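Local coordinates for YECBM32 (Yersinia enterocolitica, PDB 2JDA), which binds polygalacturonic acid, a component of pectin, as a periplasmic carbohydrate-binding module of the F5/8 type C family, and carries a bound calcium ion, at residues S16-D19 with V25-N28; K35-A40 with V62-T67. One frame throughout, in Å; residues are numbered along the deposited sequence.

Contact 1 (S16-D19 with V25-N28); sequences SGYD and VPAN. With CA (calcium ion), chain C.
The Tyr18 side chain meets the segment Val25-Asn28 at two places, along the CD1-CE1 side of its ring and at CB and CG, both approaches oblique to the ring plane. On the CD1-CE1 side lies a single methyl of Val25: Tyr18 CE1 is 3.8 Å from Val25 CG1, and CD1 is equally near that methyl. The two side chains run side by side in the same direction, and only CG1 of the valine methyls touches the ring. At the root the partner is Pro26, whose CD lies 3.9 Å from Tyr18 CB and only slightly farther from Tyr18 CG; here the two side chains cross at a slant. The first torsion of Tyr18 (chi1 63°) places CG between the backbone N and the carbonyl carbon, which stands the ring up beside Val25. Both segments belong to the loop that leads from strand 10-15 to strand 38-41 in a family of jelly-roll beta-sandwiches, and five residues separate them, so the packing joins two arms of one loop at the protein surface. The nearest backbone approach agrees, with Tyr18 CA 5.6 Å from Val25 CA. No hydrogen bond links the segments. From Pro26 the chain enters a 3-10 segment, its turn closed by a 3.0 Å bond from Asn28 N to Val25 O. Its carbonyl Asn28 O then binds the calcium ion at 2.3 Å, alongside ligands from Asp31, Asp33, Thr36, Asn129 and Glu130. Pro26 also rests on Val13 and Ala15 of strand 10-15, and both Pro26 and Tyr18 touch Trp38.

Contact 2 (K35-A40 with V62-T67); sequences KTRWAA and VPFKPT. With CA (calcium ion), chain C.
Arg37 reaches across to Phe64 and lays its side chain on the phenyl ring from CD outward. Its CB points toward the segment Val62-Thr67; CG then sits between the backbone N and the carbonyl carbon (chi1 65°), and from there the chain is extended as far as NE. CD is the first atom to touch, 3.6 Å from Phe64 CD1. It lies 19° off the normal through the ring centroid, which makes it a CH-pi contact. NE comes next, 3.6 Å above the plane of the Phe64 ring and over its centre. The guanidinium carbon follows: Arg37 CZ is 3.4 Å from Phe64 CZ and lies over the face of the ring, a cation-pi contact. At the tip Arg37 NH1 stands 3.4 Å from Phe64 CE1, while Arg37 NH2 lies nearest Phe64 CZ. With planes 12° apart and centres separated by 3.8 Å, the guanidinium is stacked flat on the ring, with no hydrogen bond across the segments. On the opposite face Lys65 CG sits 3.6 Å above the plane of the Phe64 ring, so the phenyl group has Arg37 over one face and the aliphatic CG of Lys65 over the other. One residue before Arg37, Thr36 grips the calcium ion with both its carbonyl O and OG1, each at 2.5 Å, which probably restrains the backbone just ahead of Arg37. Arg37 directly precedes strand 38-41 and Phe64 directly follows strand 53-63; strand 125-133 pairs antiparallel with both, and the stacked side chains meet over it, each touching Asn129, with Phe64 also against Ala127.

How the contacts relate
From the N terminus, the chain leaves strand 10-15 and contact 1 closes a short surface loop before strand 38-41 begins. Contact 2 opens afterwards, at 35-40, and closes a longer excursion, mostly strand, that returns at 62-67; the two are in series and neither nests nor crosses. Their centres are 12 Å apart, yet they touch: Gly17 O lies 2.9 Å from Trp38 NE1, a probable hydrogen bond that ties the first arm of the loop to strand 38-41. A second tie is the calcium ion, which takes Asn28 and Thr36 from the loop and Asn129 and Glu130 from strand 125-133, joining the loop to the sheet of that strand.

Contact 1 (S16-D19 with V25-N28)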
loop_
_atom_site.group_PDB
_atom_site.type_symbol
_atom_site.label_atom_id
_atom_site.label_comp_id
_atom_site.label_asym_id
_atom_site.label_seq_id
_atom_site.Cartn_x
_atom_site.Cartn_y
_atom_site.Cartn_z
ATOM N N SER A 16 -3.395 5.260 10.543
ATOM C CA SER A 16 -4.368 6.135 11.126
ATOM C C SER A 16 -5.290 5.408 12.097
ATOM O O SER A 16 -5.772 6.029 13.043
ATOM C CB SER A 16 -5.239 6.734 10.028
ATOM O OG SER A 16 -5.831 5.772 9.232
ATOM N N GLY A 17 -5.572 4.149 11.809
ATOM C CA GLY A 17 -6.517 3.335 12.552
ATOM C C GLY A 17 -6.604 1.972 11.945
ATOM O O GLY A 17 -5.914 1.703 10.973
ATOM N N TYR A 18 -7.410 1.104 12.562
ATOM C CA TYR A 18 -7.544 -0.251 12.127
ATOM C C TYR A 18 -8.785 -0.854 12.783
ATOM O O TYR A 18 -9.257 -0.376 13.808
ATOM C CB TYR A 18 -6.270 -1.056 12.554
ATOM C CG TYR A 18 -6.035 -1.176 14.045
ATOM C CD1 TYR A 18 -6.325 -2.369 14.726
ATOM C CD2 TYR A 18 -5.523 -0.136 14.783
ATOM C CE1 TYR A 18 -6.123 -2.512 16.072
ATOM C CE2 TYR A 18 -5.334 -0.259 16.149
ATOM C CZ TYR A 18 -5.637 -1.427 16.798
ATOM O OH TYR A 18 -5.428 -1.543 18.179
ATOM N N ASP A 19 -9.230 -1.975 12.247
ATOM C CA ASP A 19 -10.379 -2.725 12.768
ATOM C C ASP A 19 -9.879 -3.522 13.949
ATOM O O ASP A 19 -9.309 -4.588 13.785
ATOM C CB ASP A 19 -10.958 -3.614 11.706
ATOM C CG ASP A 19 -12.179 -4.363 12.142
ATOM O OD1 ASP A 19 -12.392 -4.517 13.389
ATOM O OD2 ASP A 19 -12.916 -4.849 11.246
ATOM N N VAL A 25 -4.829 -5.440 11.903
ATOM C CA VAL A 25 -3.847 -4.491 12.380
ATOM C C VAL A 25 -2.902 -4.058 11.253
ATOM O O VAL A 25 -2.736 -4.776 10.275
ATOM C CB VAL A 25 -3.003 -5.089 13.546
ATOM C CG1 VAL A 25 -3.877 -5.281 14.807
ATOM C CG2 VAL A 25 -2.303 -6.389 13.129
ATOM N N PRO A 26 -2.262 -2.910 11.416
ATOM C CA PRO A 26 -1.348 -2.420 10.386
ATOM C C PRO A 26 -0.225 -3.402 9.989
ATOM O O PRO A 26 0.064 -3.583 8.793
ATOM C CB PRO A 26 -0.813 -1.128 11.011
ATOM C CG PRO A 26 -1.933 -0.663 11.858
ATOM C CD PRO A 26 -2.441 -1.925 12.500
ATOM N N ALA A 27 0.357 -4.117 10.950
ATOM C CA ALA A 27 1.436 -5.039 10.631
ATOM C C ALA A 27 1.018 -6.151 9.679
ATOM O O ALA A 27 1.838 -6.786 9.026
ATOM C CB ALA A 27 2.043 -5.572 11.882
ATOM N N ASN A 28 -0.277 -6.439 9.631
ATOM C CA ASN A 28 -0.805 -7.449 8.720
ATOM C C ASN A 28 -0.535 -7.088 7.264
ATOM O O ASN A 28 -0.681 -7.931 6.389
ATOM C CB ASN A 28 -2.315 -7.695 8.878
ATOM C CG ASN A 28 -2.742 -8.505 10.103
ATOM O OD1 ASN A 28 -3.984 -8.614 10.377
ATOM N ND2 ASN A 28 -1.823 -9.056 10.791
HETATM CA CA CA C . -0.982 -9.818 5.129
#

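Contact 2 (K35-A40 with V62-T67)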
loop_
_atom_site.group_PDB
_atom_site.type_symbol
_atom_site.label_atom_id
_atom_site.label_comp_id
_atom_site.label_asym_id
_atom_site.label_seq_id
_atom_site.Cartn_x
_atom_site.Cartn_y
_atom_site.Cartn_z
ATOM N N LYS A 35 -3.539 -13.846 3.521
ATOM C CA LYS A 35 -4.764 -14.089 4.244
ATOM C C LYS A 35 -4.975 -13.109 5.422
ATOM O O LYS A 35 -6.033 -13.128 6.014
ATOM C CB LYS A 35 -4.826 -15.512 4.821
ATOM C CG LYS A 35 -4.636 -16.614 3.806
ATOM C CD LYS A 35 -4.355 -17.964 4.592
ATOM C CE LYS A 35 -2.872 -18.131 5.124
ATOM N NZ LYS A 35 -1.742 -17.805 4.179
ATOM N N THR A 36 -3.962 -12.359 5.828
ATOM C CA THR A 36 -4.155 -11.326 6.875
ATOM C C THR A 36 -4.163 -9.960 6.181
ATOM O O THR A 36 -3.456 -9.735 5.198
ATOM C CB THR A 36 -3.007 -11.331 7.874
ATOM O OG1 THR A 36 -1.798 -10.956 7.202
ATOM C CG2 THR A 36 -2.808 -12.702 8.478
ATOM N N ARG A 37 -4.941 -9.036 6.721
ATOM C CA ARG A 37 -5.070 -7.693 6.159
ATOM C C ARG A 37 -5.091 -6.631 7.209
ATOM O O ARG A 37 -5.424 -6.871 8.348
ATOM C CB ARG A 37 -6.330 -7.606 5.313
ATOM C CG ARG A 37 -7.649 -7.761 6.040
ATOM C CD ARG A 37 -8.818 -7.792 5.096
ATOM N NE ARG A 37 -10.124 -8.018 5.702
ATOM C CZ ARG A 37 -10.637 -9.200 5.936
ATOM N NH1 ARG A 37 -9.939 -10.309 5.745
ATOM N NH2 ARG A 37 -11.862 -9.238 6.417
ATOM N N TRP A 38 -4.665 -5.450 6.787
ATOM C CA TRP A 38 -4.984 -4.200 7.458
ATOM C C TRP A 38 -6.283 -3.680 6.874
ATOM O O TRP A 38 -6.467 -3.678 5.653
ATOM C CB TRP A 38 -3.876 -3.162 7.192
ATOM C CG TRP A 38 -4.244 -1.769 7.617
ATOM C CD1 TRP A 38 -4.441 -1.345 8.912
ATOM C CD2 TRP A 38 -4.477 -0.639 6.792
ATOM N NE1 TRP A 38 -4.849 -0.039 8.934
ATOM C CE2 TRP A 38 -4.829 0.439 7.642
ATOM C CE3 TRP A 38 -4.463 -0.414 5.394
ATOM C CZ2 TRP A 38 -5.154 1.693 7.143
ATOM C CZ3 TRP A 38 -4.775 0.820 4.918
ATOM C CH2 TRP A 38 -5.110 1.875 5.803
ATOM N N ALA A 39 -7.152 -3.188 7.733
ATOM C CA ALA A 39 -8.408 -2.551 7.307
ATOM C C ALA A 39 -8.745 -1.389 8.230
ATOM O O ALA A 39 -8.612 -1.497 9.440
ATOM C CB ALA A 39 -9.550 -3.507 7.301
ATOM N N ALA A 40 -9.213 -0.290 7.641
ATOM C CA ALA A 40 -9.591 0.917 8.389
ATOM C C ALA A 40 -10.701 1.601 7.626
ATOM O O ALA A 40 -10.800 1.434 6.427
ATOM C CB ALA A 40 -8.413 1.834 8.527
ATOM N N VAL A 62 -1.677 -5.708 -2.957
ATOM C CA VAL A 62 -2.608 -6.833 -2.990
ATOM C C VAL A 62 -3.846 -6.407 -2.184
ATOM O O VAL A 62 -3.935 -6.669 -0.988
ATOM C CB VAL A 62 -1.946 -8.103 -2.447
ATOM C CG1 VAL A 62 -2.905 -9.307 -2.627
ATOM C CG2 VAL A 62 -0.565 -8.355 -3.096
ATOM N N PRO A 63 -4.776 -5.719 -2.810
ATOM C CA PRO A 63 -5.952 -5.250 -2.091
ATOM C C PRO A 63 -6.909 -6.404 -1.788
ATOM O O PRO A 63 -6.956 -7.388 -2.523
ATOM C CB PRO A 63 -6.541 -4.191 -3.026
ATOM C CG PRO A 63 -6.136 -4.641 -4.386
ATOM C CD PRO A 63 -4.782 -5.245 -4.218
ATOM N N PHE A 64 -7.714 -6.241 -0.758
ATOM C CA PHE A 64 -8.722 -7.229 -0.356
ATOM C C PHE A 64 -9.891 -7.267 -1.315
ATOM O O PHE A 64 -10.390 -6.219 -1.741
ATOM C CB PHE A 64 -9.222 -6.805 1.035
ATOM C CG PHE A 64 -10.241 -7.726 1.661
ATOM C CD1 PHE A 64 -9.947 -9.050 1.942
ATOM C CD2 PHE A 64 -11.491 -7.220 2.018
ATOM C CE1 PHE A 64 -10.908 -9.875 2.552
ATOM C CE2 PHE A 64 -12.445 -8.052 2.624
ATOM C CZ PHE A 64 -12.126 -9.357 2.877
ATOM N N LYS A 65 -10.338 -8.479 -1.653
ATOM C CA LYS A 65 -11.508 -8.698 -2.554
ATOM C C LYS A 65 -11.443 -7.845 -3.806
ATOM O O LYS A 65 -12.376 -7.110 -4.147
ATOM C CB LYS A 65 -12.830 -8.484 -1.789
ATOM C CG LYS A 65 -13.140 -9.485 -0.651
ATOM C CD LYS A 65 -14.565 -9.239 -0.045
ATOM C CE LYS A 65 -15.018 -10.429 0.777
ATOM N NZ LYS A 65 -16.313 -10.173 1.518
ATOM N N PRO A 66 -10.319 -7.933 -4.517
ATOM C CA PRO A 66 -10.047 -7.006 -5.614
ATOM C C PRO A 66 -11.044 -7.068 -6.762
ATOM O O PRO A 66 -11.280 -6.035 -7.395
ATOM C CB PRO A 66 -8.682 -7.435 -6.098
ATOM C CG PRO A 66 -8.544 -8.874 -5.675
ATOM C CD PRO A 66 -9.296 -8.979 -4.375
ATOM N N THR A 67 -11.628 -8.242 -7.039
ATOM C CA THR A 67 -12.567 -8.310 -8.166
ATOM C C THR A 67 -13.934 -7.741 -7.840
ATOM O O THR A 67 -14.733 -7.513 -8.748
ATOM C CB THR A 67 -12.718 -9.741 -8.711
ATOM O OG1 THR A 67 -13.321 -10.594 -7.714
ATOM C CG2 THR A 67 -11.369 -10.365 -9.154
HETATM CA CA CA C . -0.982 -9.818 5.129
#